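PDB 2V5I: salmonella typhimurium DB7155 bacteriophage DET7 tailspike from Bacteriophage, which probably binds the O-antigen polysaccharide of its Salmonella host and hydrolyses it, serving the phage as its receptor-binding tailspike. Local coordinates for residues I86-E92 / I168-L174. Residues are numbered along the deposited sequence; the frame is centred on the assembly and turned at random.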
# COMPACT_ATOMS: atom_id res chain seq x y z
N ILE A 86 3.28 27.11 17.98
CA ILE A 86 2.65 28.22 17.23
C ILE A 86 1.43 27.66 16.52
O ILE A 86 1.57 26.86 15.59
CB ILE A 86 3.67 28.84 16.20
CG1 ILE A 86 4.98 29.23 16.92
CG2 ILE A 86 3.06 30.06 15.58
CD1 ILE A 86 6.09 29.75 15.95
N ASN A 87 0.24 28.05 16.98
CA ASN A 87 -1.02 27.56 16.42
C ASN A 87 -1.59 28.52 15.40
O ASN A 87 -1.81 29.71 15.69
CB ASN A 87 -2.06 27.39 17.55
CG ASN A 87 -1.70 26.28 18.51
OD1 ASN A 87 -1.54 26.47 19.75
ND2 ASN A 87 -1.56 25.11 17.96
N GLN A 88 -1.89 28.00 14.21
CA GLN A 88 -2.61 28.73 13.17
C GLN A 88 -1.97 30.04 12.68
O GLN A 88 -2.67 31.01 12.38
CB GLN A 88 -4.12 28.95 13.53
CG GLN A 88 -4.95 27.70 13.68
CD GLN A 88 -6.37 27.97 14.23
OE1 GLN A 88 -6.59 28.00 15.44
NE2 GLN A 88 -7.32 28.15 13.35
N PRO A 89 -0.62 30.06 12.56
CA PRO A 89 -0.02 31.26 12.01
C PRO A 89 -0.47 31.44 10.56
O PRO A 89 -0.81 30.47 9.86
CB PRO A 89 1.48 31.00 12.10
CG PRO A 89 1.58 29.53 11.98
CD PRO A 89 0.37 29.00 12.72
N PHE A 90 -0.50 32.69 10.10
CA PHE A 90 -0.82 32.96 8.70
C PHE A 90 0.14 34.07 8.22
O PHE A 90 0.06 35.22 8.70
CB PHE A 90 -2.29 33.42 8.56
CG PHE A 90 -2.80 33.46 7.15
CD1 PHE A 90 -2.52 34.55 6.32
CD2 PHE A 90 -3.56 32.43 6.64
CE1 PHE A 90 -3.01 34.61 4.99
CE2 PHE A 90 -4.02 32.45 5.33
CZ PHE A 90 -3.76 33.56 4.50
N MET A 91 1.06 33.73 7.28
CA MET A 91 2.01 34.68 6.70
C MET A 91 1.48 35.18 5.36
O MET A 91 1.10 34.37 4.52
CB MET A 91 3.34 33.95 6.49
CG MET A 91 3.90 33.39 7.72
SD MET A 91 4.21 34.52 9.09
CE MET A 91 5.33 35.68 8.36
N GLU A 92 1.39 36.51 5.17
CA GLU A 92 0.88 37.07 3.89
C GLU A 92 1.82 38.17 3.42
O GLU A 92 2.26 39.01 4.20
CB GLU A 92 -0.52 37.61 4.08
CG GLU A 92 -1.04 38.37 2.85
CD GLU A 92 -2.49 38.74 2.92
OE1 GLU A 92 -3.26 38.18 3.75
OE2 GLU A 92 -2.89 39.60 2.10
N ILE A 168 4.86 23.98 14.75
CA ILE A 168 3.90 24.90 14.10
C ILE A 168 2.73 24.02 13.66
O ILE A 168 2.96 22.95 13.09
CB ILE A 168 4.54 25.54 12.84
CG1 ILE A 168 5.63 26.53 13.26
CG2 ILE A 168 3.47 26.24 12.04
CD1 ILE A 168 6.31 27.23 12.12
N ARG A 169 1.52 24.39 14.04
CA ARG A 169 0.35 23.60 13.74
C ARG A 169 -0.64 24.40 12.90
O ARG A 169 -0.89 25.58 13.20
CB ARG A 169 -0.34 23.17 15.04
CG ARG A 169 0.55 22.28 15.95
CD ARG A 169 -0.15 21.92 17.25
NE ARG A 169 0.79 21.21 18.12
CZ ARG A 169 0.66 21.08 19.45
NH1 ARG A 169 -0.39 21.61 20.08
NH2 ARG A 169 1.59 20.43 20.13
N ASN A 170 -1.21 23.78 11.87
CA ASN A 170 -2.31 24.42 11.07
C ASN A 170 -1.91 25.77 10.45
O ASN A 170 -2.70 26.73 10.39
CB ASN A 170 -3.55 24.53 11.96
CG ASN A 170 -4.00 23.19 12.49
OD1 ASN A 170 -4.41 22.33 11.71
ND2 ASN A 170 -3.96 23.01 13.80
N ALA A 171 -0.66 25.79 9.95
CA ALA A 171 -0.11 27.01 9.29
C ALA A 171 -0.82 27.31 7.99
O ALA A 171 -1.24 26.43 7.25
CB ALA A 171 1.38 26.87 9.03
N GLY A 172 -0.96 28.60 7.72
CA GLY A 172 -1.44 29.06 6.43
C GLY A 172 -0.62 30.20 5.86
O GLY A 172 0.37 30.68 6.41
N GLY A 173 -1.06 30.64 4.69
CA GLY A 173 -0.45 31.84 4.10
C GLY A 173 -0.74 32.08 2.66
O GLY A 173 -1.39 31.26 1.97
N LEU A 174 -0.32 33.29 2.24
CA LEU A 174 -0.38 33.76 0.85
C LEU A 174 0.97 34.33 0.49
O LEU A 174 1.42 35.31 1.10
CB LEU A 174 -1.44 34.87 0.72
CG LEU A 174 -2.91 34.43 0.88
CD1 LEU A 174 -3.83 35.65 0.86
CD2 LEU A 174 -3.32 33.53 -0.20
O HOH W 1 -3.35 24.97 15.80
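Phe90 lays its ring flat over the backbone of Gly173, whose CA sits 3.7 Å from the ring centroid and 9° off the normal, a CH-pi contact. The ring gets there because chi1 of -169° turns CG away from its own backbone N and across to the neighbouring strand, where Gly172 has no side chain to obstruct it. At its far end, CZ meets Leu174 CG at 3.8 Å. Leu174 also runs alongside the extended Glu92, its CD1 lying 3.9 Å from Glu92 OE1 at the carboxylate, which turns to Lys68 and Lys124 in two salt bridges.

Asn87 and Arg169 lie side by side and point the same way, Asn87 ND2 resting 3.6 Å from Arg169 CD, with the amide and guanidinium planes 51° apart. The same ND2 donates to a water that also accepts from Asn170 ND2; Arg169 NE forms a salt bridge with Glu167 OE1. Inward, at the break in the strands, Pro89 CG packs 3.8 Å from Ile168 CG2 and also meets Ala171 CB.

Five backbone hydrogen bonds join these parallel rungs of the beta-helix; Met91 N, 3.2 Å from Gly172 O, approaches from above the carbonyl plane. Both chains turn alike at Gln88 and Asn170, which take left-handed backbone angles and contact a neighbouring subunit. The chemistry is thus that of stacked coils: an apolar interior seam, and outside it Asn87, Arg169 and Glu92 beside an apolar patch of Phe90 and Leu174.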